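Local structure of UspA1 (Moraxella catarrhalis, 3NTN) at residues D38-G43 with G53-G58; K74-G79 with N88-K93; N81-G86 with N97-G102. The protein serves as a trimeric autotransporter adhesin of the bacterial outer membrane, linked to the binding of fibronectin and the host receptor CEACAM1. All blocks are in the same frame, centred on the assembly; numbering follows the deposited sequence.

All three contacts join consecutive turns of one parallel beta-roll, the YadA-like head. Contacts 1 and 3 lie on the same long sheet, about 15 Å apart between centres; both are buried and touch the second and third subunits, so largely apolar groups cover their trimer-facing side: Thr40, Phe55 and alanines in contact 1, the bulkier Val83, Ile85, Phe99 and Leu101 in contact 3. Contact 2 belongs to the other, shorter sheet of the roll, touches no other subunit and is partly exposed, with threonines and lysines outside. Contacts 2 and 3 touch through the interior, with centres about 8 Å apart: strand 83-85 falls between strands 75-77 and 89-91 in sequence, so their segments alternate along the chain.

Contact 1 (D38-G43 with G53-G58); sequences DSTIAG and GSFAAG
Ser54 O takes two donors: Thr40 N at 3.0 Å, a bent and weak bond, and a water at 2.8 Å. That water also donates to Asp38 O, tying together the two backbones where they enter their strands. The strands are neighbouring rungs of the left-handed parallel beta-roll that forms YadA-like heads, three of which pack into a trimer. Further along, the ladder is regular: Ala56 N binds Thr40 O at 3.0 Å and Ala42 N binds Ala56 O at 3.2 Å. With Thr40 OG1 anti to its carbonyl carbon (chi1 -61°), on the water's side, the methyl CG2 is left to meet the edge of the Phe55 ring, 3.7 Å from CD1. Phe55 also reaches Ala42, whose small CB lies 4.0 Å from CZ, and it packs on Phe55 of the third subunit. Ile41 and Ala56 occupy the opposite face; Ile41 packs against Ala34 and Ala49 within the roll. Glycine suits the corner at residue 43, where a side chain would jam against the preceding carbonyl. Beyond it Gly58 N approaches Gly43 O at 3.3 Å, from 40° above the carbonyl plane.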
ATOM      1  N   ASP B  38     -15.569  -0.680 -27.858  1.00 53.33           N
ATOM      2  CA  ASP B  38     -14.350  -1.367 -27.414  1.00 52.77           C
ATOM      3  C   ASP B  38     -14.494  -2.026 -26.027  1.00 51.22           C
ATOM      4  O   ASP B  38     -13.465  -2.234 -25.315  1.00 50.92           O
ATOM      5  CB  ASP B  38     -13.135  -0.393 -27.369  1.00 53.31           C
ATOM      6  CG  ASP B  38     -12.923   0.369 -28.671  1.00 57.32           C
ATOM      7  OD1 ASP B  38     -13.233  -0.191 -29.721  1.00 59.87           O
ATOM      8  OD2 ASP B  38     -12.424   1.526 -28.643  1.00 62.31           O
ATOM      9  N   SER B  39     -15.725  -2.302 -25.583  1.00 50.37           N
ATOM     10  CA  SER B  39     -15.901  -2.936 -24.262  1.00 48.89           C
ATOM     11  C   SER B  39     -15.654  -4.470 -24.350  1.00 47.85           C
ATOM     12  O   SER B  39     -15.648  -5.081 -25.439  1.00 46.92           O
ATOM     13  CB  SER B  39     -17.248  -2.602 -23.630  1.00 49.22           C
ATOM     14  OG  SER B  39     -18.290  -3.046 -24.467  1.00 50.51           O
ATOM     15  N   THR B  40     -15.395  -5.075 -23.208  1.00 46.05           N
ATOM     16  CA  THR B  40     -15.038  -6.487 -23.208  1.00 45.79           C
ATOM     17  C   THR B  40     -15.589  -7.193 -21.974  1.00 45.45           C
ATOM     18  O   THR B  40     -15.388  -6.757 -20.846  1.00 43.68           O
ATOM     19  CB  THR B  40     -13.490  -6.684 -23.228  1.00 44.35           C
ATOM     20  OG1 THR B  40     -12.935  -6.116 -24.400  1.00 46.65           O
ATOM     21  CG2 THR B  40     -13.118  -8.141 -23.187  1.00 44.16           C
ATOM     22  N   ILE B  41     -16.266  -8.303 -22.197  1.00 46.44           N
ATOM     23  CA  ILE B  41     -16.559  -9.195 -21.074  1.00 46.62           C
ATOM     24  C   ILE B  41     -15.939 -10.538 -21.387  1.00 46.58           C
ATOM     25  O   ILE B  41     -16.189 -11.114 -22.431  1.00 47.61           O
ATOM     26  CB  ILE B  41     -18.041  -9.278 -20.767  1.00 47.21           C
ATOM     27  CG1 ILE B  41     -18.570  -7.885 -20.399  1.00 48.01           C
ATOM     28  CG2 ILE B  41     -18.328 -10.304 -19.660  1.00 45.22           C
ATOM     29  CD1 ILE B  41     -20.049  -7.730 -20.564  1.00 46.90           C
ATOM     30  N   ALA B  42     -15.050 -10.975 -20.511  1.00 46.28           N
ATOM     31  CA  ALA B  42     -14.324 -12.181 -20.717  1.00 46.76           C
ATOM     32  C   ALA B  42     -15.262 -13.396 -20.487  1.00 47.47           C
ATOM     33  O   ALA B  42     -15.080 -14.428 -21.120  1.00 47.28           O
ATOM     34  CB  ALA B  42     -13.147 -12.250 -19.797  1.00 45.25           C
ATOM     35  N   GLY B  43     -16.266 -13.251 -19.610  1.00 47.28           N
ATOM     36  CA  GLY B  43     -17.103 -14.389 -19.223  1.00 48.09           C
ATOM     37  C   GLY B  43     -17.745 -14.224 -17.864  1.00 49.43           C
ATOM     38  O   GLY B  43     -17.687 -13.158 -17.240  1.00 49.08           O
ATOM     39  N   GLY B  53     -13.882   1.035 -23.661  1.00 48.63           N
ATOM     40  CA  GLY B  53     -12.625   0.368 -23.397  1.00 46.33           C
ATOM     41  C   GLY B  53     -12.623  -0.360 -22.058  1.00 45.46           C
ATOM     42  O   GLY B  53     -11.553  -0.666 -21.497  1.00 44.26           O
ATOM     43  N   SER B  54     -13.818  -0.652 -21.563  1.00 44.08           N
ATOM     44  CA  SER B  54     -13.991  -1.274 -20.293  1.00 43.39           C
ATOM     45  C   SER B  54     -13.817  -2.809 -20.320  1.00 43.53           C
ATOM     46  O   SER B  54     -13.753  -3.454 -21.359  1.00 44.33           O
ATOM     47  CB  SER B  54     -15.369  -0.912 -19.704  1.00 44.03           C
ATOM     48  OG  SER B  54     -16.417  -1.436 -20.514  1.00 46.51           O
ATOM     49  N   PHE B  55     -13.700  -3.392 -19.150  1.00 41.89           N
ATOM     50  CA  PHE B  55     -13.418  -4.778 -19.057  1.00 41.76           C
ATOM     51  C   PHE B  55     -14.049  -5.304 -17.780  1.00 41.00           C
ATOM     52  O   PHE B  55     -13.851  -4.735 -16.725  1.00 41.39           O
ATOM     53  CB  PHE B  55     -11.906  -5.025 -19.058  1.00 41.98           C
ATOM     54  CG  PHE B  55     -11.547  -6.468 -18.863  1.00 43.20           C
ATOM     55  CD1 PHE B  55     -11.533  -7.352 -19.932  1.00 45.26           C
ATOM     56  CD2 PHE B  55     -11.283  -6.962 -17.575  1.00 43.84           C
ATOM     57  CE1 PHE B  55     -11.214  -8.781 -19.740  1.00 45.16           C
ATOM     58  CE2 PHE B  55     -10.967  -8.341 -17.360  1.00 44.88           C
ATOM     59  CZ  PHE B  55     -10.935  -9.252 -18.456  1.00 45.99           C
ATOM     60  N   ALA B  56     -14.848  -6.364 -17.889  1.00 41.09           N
ATOM     61  CA  ALA B  56     -15.432  -7.035 -16.713  1.00 40.33           C
ATOM     62  C   ALA B  56     -15.248  -8.523 -16.894  1.00 40.72           C
ATOM     63  O   ALA B  56     -15.240  -9.016 -18.009  1.00 41.06           O
ATOM     64  CB  ALA B  56     -16.956  -6.692 -16.576  1.00 40.67           C
ATOM     65  N   ALA B  57     -15.041  -9.254 -15.793  1.00 41.42           N
ATOM     66  CA  ALA B  57     -15.182 -10.730 -15.804  1.00 40.99           C
ATOM     67  C   ALA B  57     -15.642 -11.202 -14.419  1.00 40.45           C
ATOM     68  O   ALA B  57     -15.294 -10.593 -13.431  1.00 40.55           O
ATOM     69  CB  ALA B  57     -13.865 -11.355 -16.184  1.00 40.41           C
ATOM     70  N   GLY B  58     -16.387 -12.290 -14.344  1.00 41.31           N
ATOM     71  CA  GLY B  58     -16.783 -12.878 -13.081  1.00 41.24           C
ATOM     72  C   GLY B  58     -18.296 -12.801 -12.967  1.00 42.65           C
ATOM     73  O   GLY B  58     -19.012 -12.974 -13.959  1.00 41.65           O
TER
HETATM   74  O   HOH W   1     -12.114  -3.869 -23.562  1.00 18.07           O

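Contact 2 (K74-G79 with N88-K93); sequences KNTIEG and NNTVKK
Asn89 CB lies 3.5 Å from Asn75 OD1, and the rest of the Asn89 side chain runs beside that of Asn75. In both, CG stands anti to the carbonyl carbon (chi1 -57° in Asn89), which sets the amides alongside. Asn89 CG is 3.6 Å from the same oxygen. At the tip, ND2 donates to Asn75 OD1 at 2.8 Å, nearly in line with the carbonyl, while the amide planes stand 33° apart. ND2 also bonds to Gly102 O, and OD1 pairs with Thr105 OG1, so both polar ends of this buried amide are engaged. These hydrogen-bonded amides make a single step resembling the asparagine ladders of parallel beta-solenoids, inside the roll, where asparagine can pair with its like and still bond the backbone, as Asn75 ND2 does with Gly86 O. Further along this face Ile77 CG2 meets Val91 CB at 4.4 Å; Ile77 packs on Ala84 of the other sheet, Val91 on Ile100. Thr76 and Thr90 turn to the opposite, partly exposed face. A water there donates to Lys74 O and bonds to Thr76 OG1 at 2.7 Å, with a weak link to Thr90 OG1. Lys74 CD lies 3.2 Å from Asn88 OD1. Just past strand 75-77, Glu78 N bonds to Val91 O at 2.7 Å.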
ATOM      1  N   LYS B  74     -19.344  -8.735  -8.121  1.00 44.53           N
ATOM      2  CA  LYS B  74     -20.034  -7.553  -7.610  1.00 47.52           C
ATOM      3  C   LYS B  74     -19.095  -6.334  -7.459  1.00 46.52           C
ATOM      4  O   LYS B  74     -19.150  -5.638  -6.465  1.00 47.24           O
ATOM      5  CB  LYS B  74     -20.734  -7.820  -6.258  1.00 49.65           C
ATOM      6  CG  LYS B  74     -22.263  -7.989  -6.283  1.00 53.88           C
ATOM      7  CD  LYS B  74     -22.708  -8.981  -5.157  1.00 59.17           C
ATOM      8  CE  LYS B  74     -24.014  -9.738  -5.479  1.00 63.40           C
ATOM      9  NZ  LYS B  74     -23.828 -11.030  -6.280  1.00 66.50           N
ATOM     10  N   ASN B  75     -18.257  -6.097  -8.459  1.00 44.40           N
ATOM     11  CA  ASN B  75     -17.558  -4.823  -8.591  1.00 45.04           C
ATOM     12  C   ASN B  75     -18.353  -3.880  -9.499  1.00 45.90           C
ATOM     13  O   ASN B  75     -18.552  -4.193 -10.671  1.00 46.72           O
ATOM     14  CB  ASN B  75     -16.176  -5.047  -9.112  1.00 41.95           C
ATOM     15  CG  ASN B  75     -15.367  -5.941  -8.197  1.00 44.81           C
ATOM     16  OD1 ASN B  75     -14.891  -5.485  -7.155  1.00 44.28           O
ATOM     17  ND2 ASN B  75     -15.224  -7.224  -8.559  1.00 39.63           N
ATOM     18  N   THR B  76     -18.850  -2.776  -8.945  1.00 47.25           N
ATOM     19  CA  THR B  76     -19.579  -1.757  -9.702  1.00 48.35           C
ATOM     20  C   THR B  76     -18.677  -0.519  -9.886  1.00 48.65           C
ATOM     21  O   THR B  76     -18.312   0.126  -8.896  1.00 49.21           O
ATOM     22  CB  THR B  76     -20.834  -1.312  -8.962  1.00 50.97           C
ATOM     23  OG1 THR B  76     -21.664  -2.455  -8.609  1.00 49.53           O
ATOM     24  CG2 THR B  76     -21.630  -0.282  -9.815  1.00 52.15           C
ATOM     25  N   ILE B  77     -18.361  -0.178 -11.140  1.00 48.43           N
ATOM     26  CA  ILE B  77     -17.610   1.034 -11.422  1.00 48.09           C
ATOM     27  C   ILE B  77     -18.401   1.978 -12.296  1.00 50.68           C
ATOM     28  O   ILE B  77     -18.735   1.633 -13.402  1.00 52.24           O
ATOM     29  CB  ILE B  77     -16.316   0.746 -12.136  1.00 47.52           C
ATOM     30  CG1 ILE B  77     -15.419  -0.080 -11.228  1.00 44.98           C
ATOM     31  CG2 ILE B  77     -15.610   2.020 -12.387  1.00 47.57           C
ATOM     32  CD1 ILE B  77     -14.433  -0.769 -11.983  1.00 48.82           C
ATOM     33  N   GLU B  78     -18.698   3.172 -11.780  1.00 51.21           N
ATOM     34  CA  GLU B  78     -19.479   4.142 -12.503  1.00 54.21           C
ATOM     35  C   GLU B  78     -18.701   5.470 -12.540  1.00 54.31           C
ATOM     36  O   GLU B  78     -19.248   6.480 -12.872  1.00 56.74           O
ATOM     37  CB  GLU B  78     -20.865   4.294 -11.856  1.00 55.25           C
ATOM     38  CG  GLU B  78     -21.888   3.159 -12.156  1.00 58.47           C
ATOM     39  CD  GLU B  78     -22.987   2.953 -11.048  1.00 62.30           C
ATOM     40  OE1 GLU B  78     -22.925   3.590  -9.943  1.00 60.90           O
ATOM     41  OE2 GLU B  78     -23.892   2.101 -11.279  1.00 60.40           O
ATOM     42  N   GLY B  79     -17.417   5.451 -12.199  1.00 52.56           N
ATOM     43  CA  GLY B  79     -16.609   6.693 -12.156  1.00 53.23           C
ATOM     44  C   GLY B  79     -15.456   6.517 -13.103  1.00 52.92           C
ATOM     45  O   GLY B  79     -14.902   5.418 -13.171  1.00 50.34           O
ATOM     46  N   ASN B  88     -17.642  -7.300  -4.011  1.00 52.11           N
ATOM     47  CA  ASN B  88     -18.494  -6.240  -3.406  1.00 53.48           C
ATOM     48  C   ASN B  88     -17.745  -4.897  -3.219  1.00 51.07           C
ATOM     49  O   ASN B  88     -17.429  -4.500  -2.094  1.00 52.49           O
ATOM     50  CB  ASN B  88     -19.096  -6.701  -2.051  1.00 55.70           C
ATOM     51  CG  ASN B  88     -19.902  -7.974  -2.169  1.00 63.54           C
ATOM     52  OD1 ASN B  88     -21.044  -7.957  -2.657  1.00 70.51           O
ATOM     53  ND2 ASN B  88     -19.338  -9.097  -1.689  1.00 68.93           N
ATOM     54  N   ASN B  89     -17.441  -4.216  -4.305  1.00 48.74           N
ATOM     55  CA  ASN B  89     -16.801  -2.910  -4.255  1.00 47.84           C
ATOM     56  C   ASN B  89     -17.647  -2.003  -5.180  1.00 49.01           C
ATOM     57  O   ASN B  89     -18.274  -2.507  -6.120  1.00 50.51           O
ATOM     58  CB  ASN B  89     -15.350  -2.970  -4.742  1.00 44.84           C
ATOM     59  CG  ASN B  89     -14.486  -3.975  -3.946  1.00 46.07           C
ATOM     60  OD1 ASN B  89     -14.398  -3.903  -2.715  1.00 43.56           O
ATOM     61  ND2 ASN B  89     -13.816  -4.884  -4.661  1.00 38.90           N
ATOM     62  N   THR B  90     -17.727  -0.706  -4.881  1.00 48.69           N
ATOM     63  CA  THR B  90     -18.500   0.225  -5.699  1.00 49.30           C
ATOM     64  C   THR B  90     -17.725   1.531  -5.821  1.00 49.17           C
ATOM     65  O   THR B  90     -17.277   2.036  -4.800  1.00 48.16           O
ATOM     66  CB  THR B  90     -19.860   0.559  -5.072  1.00 52.26           C
ATOM     67  OG1 THR B  90     -20.631  -0.644  -4.880  1.00 54.83           O
ATOM     68  CG2 THR B  90     -20.645   1.588  -5.951  1.00 52.36           C
ATOM     69  N   VAL B  91     -17.593   2.059  -7.061  1.00 48.62           N
ATOM     70  CA  VAL B  91     -17.111   3.432  -7.348  1.00 47.64           C
ATOM     71  C   VAL B  91     -18.244   4.136  -8.068  1.00 50.71           C
ATOM     72  O   VAL B  91     -18.688   3.678  -9.095  1.00 52.57           O
ATOM     73  CB  VAL B  91     -15.786   3.443  -8.247  1.00 46.50           C
ATOM     74  CG1 VAL B  91     -15.292   4.909  -8.608  1.00 42.13           C
ATOM     75  CG2 VAL B  91     -14.667   2.674  -7.580  1.00 41.66           C
ATOM     76  N   LYS B  92     -18.725   5.248  -7.529  1.00 53.18           N
ATOM     77  CA  LYS B  92     -19.927   5.906  -8.040  1.00 55.35           C
ATOM     78  C   LYS B  92     -19.498   6.989  -9.018  1.00 56.73           C
ATOM     79  O   LYS B  92     -18.339   7.373  -9.048  1.00 55.87           O
ATOM     80  CB  LYS B  92     -20.732   6.542  -6.890  1.00 57.91           C
ATOM     81  CG  LYS B  92     -21.441   5.598  -5.924  1.00 57.94           C
ATOM     82  CD  LYS B  92     -22.390   6.352  -4.996  0.10 59.46           C
ATOM     83  CE  LYS B  92     -23.151   5.398  -4.084  0.10 59.72           C
ATOM     84  NZ  LYS B  92     -24.143   6.102  -3.219  0.10 62.32           N
ATOM     85  N   LYS B  93     -20.438   7.460  -9.824  1.00 60.35           N
ATOM     86  CA  LYS B  93     -20.258   8.555 -10.784  1.00 63.01           C
ATOM     87  C   LYS B  93     -19.729   9.778 -10.044  1.00 64.28           C
ATOM     88  O   LYS B  93     -20.277  10.141  -9.018  1.00 65.57           O
ATOM     89  CB  LYS B  93     -21.634   8.842 -11.394  1.00 66.48           C
ATOM     90  CG  LYS B  93     -21.667   9.608 -12.709  1.00 71.13           C
ATOM     91  CD  LYS B  93     -23.007  10.388 -12.892  1.00 74.94           C
ATOM     92  CE  LYS B  93     -23.067  11.021 -14.285  1.00 78.70           C
ATOM     93  NZ  LYS B  93     -24.186  11.969 -14.516  1.00 84.80           N
TER
HETATM   94  O   HOH W   2     -21.108  -3.645  -6.242  1.00 30.67           O

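Contact 3 (N81-G86 with N97-G102); sequences NSVAIG and NVFILG
Val83 CG2 presses on the Phe99 ring, 3.7 Å from CD1, with the two side chains crossing at a slant. Phe99 CG stands anti to its own carbonyl carbon (chi1 -57°), which carries the ring back over the preceding turn, so that CZ comes 3.6 Å from Asn81 O. On the same face Ile85 CG2 meets Leu101 CD1 at 4.0 Å. This side faces the other subunits: Val83 packs on Leu101 of the second subunit, and Ile85 and Leu101 both pack on Val83 of the third. Beta-branched Val83 and Ile85 suit it, since they favour extended backbone and pack against the neighbouring subunits. The opposite face turns into the roll, where Ala84 CB and Ile100 CB lie 4.3 Å apart; small Ala84 sits over Asn75 and Ile77, larger Ile100 over Asn89 and Val91. Strands 83-85 and 99-101 are successive rungs of the left-handed parallel beta-roll of YadA-like heads, in register and nearly parallel, their axes 6° apart. Val83 N bonds to Val98 O, and Ile85 N to Ile100 O. Ile100 N approaches Val83 O from 38° above the carbonyl plane. At the closing corner Gly102 N binds Ile85 O, and Gly86 CA comes 3.3 Å from Gly102 O; a side chain on Gly86 would collide with that oxygen, hence glycine. At the other end Ser82 takes over from the backbone: its OG accepts Val98 N at 3.2 Å and itself bonds to Glu80 O. Asn81 and Asn97 mark the partly exposed polar edge, both with positive phi, a backbone shape asparagine tolerates well. Asn81 OD1 accepts Asn67 ND2 from the preceding turn, while Asn97 ND2 lies 3.5 Å from Asn81 CB and makes a weak hydrogen bond to Ser103 OG of the second subunit.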
ATOM      1  N   ASN B  81     -11.988   6.083 -15.162  1.00 53.82           N
ATOM      2  CA  ASN B  81     -10.580   5.709 -14.934  1.00 52.27           C
ATOM      3  C   ASN B  81     -10.388   5.042 -13.570  1.00 49.27           C
ATOM      4  O   ASN B  81      -9.417   5.279 -12.858  1.00 50.02           O
ATOM      5  CB  ASN B  81      -9.649   6.924 -15.189  1.00 55.28           C
ATOM      6  CG  ASN B  81      -9.708   7.409 -16.662  1.00 60.07           C
ATOM      7  OD1 ASN B  81      -9.762   6.592 -17.574  1.00 64.71           O
ATOM      8  ND2 ASN B  81      -9.698   8.732 -16.891  1.00 65.99           N
ATOM      9  N   SER B  82     -11.342   4.202 -13.210  1.00 46.34           N
ATOM     10  CA  SER B  82     -11.339   3.532 -11.951  1.00 44.21           C
ATOM     11  C   SER B  82     -11.230   2.058 -12.183  1.00 42.97           C
ATOM     12  O   SER B  82     -11.563   1.585 -13.286  1.00 43.45           O
ATOM     13  CB  SER B  82     -12.627   3.827 -11.190  1.00 43.37           C
ATOM     14  OG  SER B  82     -12.563   5.132 -10.716  1.00 44.43           O
ATOM     15  N   VAL B  83     -10.765   1.363 -11.141  1.00 41.26           N
ATOM     16  CA  VAL B  83     -10.524  -0.094 -11.142  1.00 40.52           C
ATOM     17  C   VAL B  83     -11.117  -0.687  -9.855  1.00 40.15           C
ATOM     18  O   VAL B  83     -10.977  -0.100  -8.799  1.00 41.14           O
ATOM     19  CB  VAL B  83      -8.991  -0.349 -11.237  1.00 40.79           C
ATOM     20  CG1 VAL B  83      -8.607  -1.845 -11.004  1.00 37.86           C
ATOM     21  CG2 VAL B  83      -8.469   0.166 -12.577  1.00 41.46           C
ATOM     22  N   ALA B  84     -11.786  -1.830  -9.935  1.00 41.06           N
ATOM     23  CA  ALA B  84     -12.105  -2.615  -8.737  1.00 40.48           C
ATOM     24  C   ALA B  84     -11.851  -4.085  -9.024  1.00 41.75           C
ATOM     25  O   ALA B  84     -12.474  -4.668  -9.924  1.00 43.56           O
ATOM     26  CB  ALA B  84     -13.542  -2.445  -8.359  1.00 40.94           C
ATOM     27  N   ILE B  85     -10.994  -4.719  -8.213  1.00 41.20           N
ATOM     28  CA  ILE B  85     -10.722  -6.115  -8.371  1.00 39.70           C
ATOM     29  C   ILE B  85     -10.954  -6.719  -7.021  1.00 41.46           C
ATOM     30  O   ILE B  85     -10.422  -6.216  -6.027  1.00 42.14           O
ATOM     31  CB  ILE B  85      -9.287  -6.345  -8.858  1.00 39.32           C
ATOM     32  CG1 ILE B  85      -9.093  -5.681 -10.240  1.00 39.28           C
ATOM     33  CG2 ILE B  85      -8.909  -7.907  -8.926  1.00 35.64           C
ATOM     34  CD1 ILE B  85      -7.624  -5.644 -10.684  1.00 43.75           C
ATOM     35  N   GLY B  86     -11.731  -7.807  -6.985  1.00 42.52           N
ATOM     36  CA  GLY B  86     -12.019  -8.549  -5.760  1.00 43.12           C
ATOM     37  C   GLY B  86     -13.525  -8.742  -5.696  1.00 45.71           C
ATOM     38  O   GLY B  86     -14.079  -9.271  -6.621  1.00 46.90           O
ATOM     39  N   ASN B  97     -10.653   8.010 -10.833  1.00 52.11           N
ATOM     40  CA  ASN B  97      -9.287   7.575 -10.515  1.00 50.77           C
ATOM     41  C   ASN B  97      -9.153   6.868  -9.196  1.00 48.16           C
ATOM     42  O   ASN B  97      -8.201   7.101  -8.449  1.00 47.49           O
ATOM     43  CB  ASN B  97      -8.296   8.745 -10.586  1.00 53.58           C
ATOM     44  CG  ASN B  97      -8.167   9.286 -11.973  1.00 56.66           C
ATOM     45  OD1 ASN B  97      -8.662  10.352 -12.252  1.00 61.91           O
ATOM     46  ND2 ASN B  97      -7.527   8.529 -12.870  1.00 59.57           N
ATOM     47  N   VAL B  98     -10.114   6.001  -8.914  1.00 45.56           N
ATOM     48  CA  VAL B  98     -10.122   5.312  -7.654  1.00 44.18           C
ATOM     49  C   VAL B  98      -9.793   3.847  -7.915  1.00 41.61           C
ATOM     50  O   VAL B  98     -10.256   3.282  -8.895  1.00 40.67           O
ATOM     51  CB  VAL B  98     -11.445   5.488  -6.966  1.00 45.04           C
ATOM     52  CG1 VAL B  98     -11.546   4.567  -5.727  1.00 43.61           C
ATOM     53  CG2 VAL B  98     -11.692   6.991  -6.649  1.00 46.86           C
ATOM     54  N   PHE B  99      -8.910   3.275  -7.088  1.00 40.54           N
ATOM     55  CA  PHE B  99      -8.382   1.925  -7.320  1.00 38.50           C
ATOM     56  C   PHE B  99      -8.604   1.083  -6.110  1.00 37.17           C
ATOM     57  O   PHE B  99      -8.155   1.458  -5.044  1.00 36.57           O
ATOM     58  CB  PHE B  99      -6.893   1.987  -7.681  1.00 38.55           C
ATOM     59  CG  PHE B  99      -6.625   2.869  -8.905  1.00 41.29           C
ATOM     60  CD1 PHE B  99      -6.643   2.318 -10.205  1.00 38.77           C
ATOM     61  CD2 PHE B  99      -6.449   4.256  -8.761  1.00 40.37           C
ATOM     62  CE1 PHE B  99      -6.445   3.118 -11.329  1.00 39.27           C
ATOM     63  CE2 PHE B  99      -6.246   5.088  -9.890  1.00 40.67           C
ATOM     64  CZ  PHE B  99      -6.269   4.520 -11.178  1.00 40.63           C
ATOM     65  N   ILE B 100      -9.265  -0.064  -6.305  1.00 36.75           N
ATOM     66  CA  ILE B 100      -9.590  -0.979  -5.222  1.00 36.36           C
ATOM     67  C   ILE B 100      -9.037  -2.377  -5.479  1.00 36.71           C
ATOM     68  O   ILE B 100      -9.299  -2.993  -6.493  1.00 37.69           O
ATOM     69  CB  ILE B 100     -11.139  -1.082  -5.053  1.00 37.60           C
ATOM     70  CG1 ILE B 100     -11.748   0.336  -4.850  1.00 37.41           C
ATOM     71  CG2 ILE B 100     -11.461  -1.998  -3.892  1.00 36.63           C
ATOM     72  CD1 ILE B 100     -13.282   0.374  -4.884  1.00 37.12           C
ATOM     73  N   LEU B 101      -8.235  -2.888  -4.553  1.00 37.32           N
ATOM     74  CA  LEU B 101      -7.874  -4.301  -4.596  1.00 37.75           C
ATOM     75  C   LEU B 101      -8.272  -4.804  -3.216  1.00 38.21           C
ATOM     76  O   LEU B 101      -7.589  -4.512  -2.243  1.00 38.71           O
ATOM     77  CB  LEU B 101      -6.360  -4.477  -4.886  1.00 38.28           C
ATOM     78  CG  LEU B 101      -5.807  -5.916  -4.860  1.00 37.10           C
ATOM     79  CD1 LEU B 101      -6.423  -6.767  -5.956  1.00 35.64           C
ATOM     80  CD2 LEU B 101      -4.292  -5.944  -4.948  1.00 35.89           C
ATOM     81  N   GLY B 102      -9.418  -5.470  -3.119  1.00 38.51           N
ATOM     82  CA  GLY B 102     -10.084  -5.627  -1.839  1.00 39.46           C
ATOM     83  C   GLY B 102     -11.480  -6.189  -1.994  1.00 41.56           C
ATOM     84  O   GLY B 102     -11.906  -6.544  -3.118  1.00 42.63           O
TER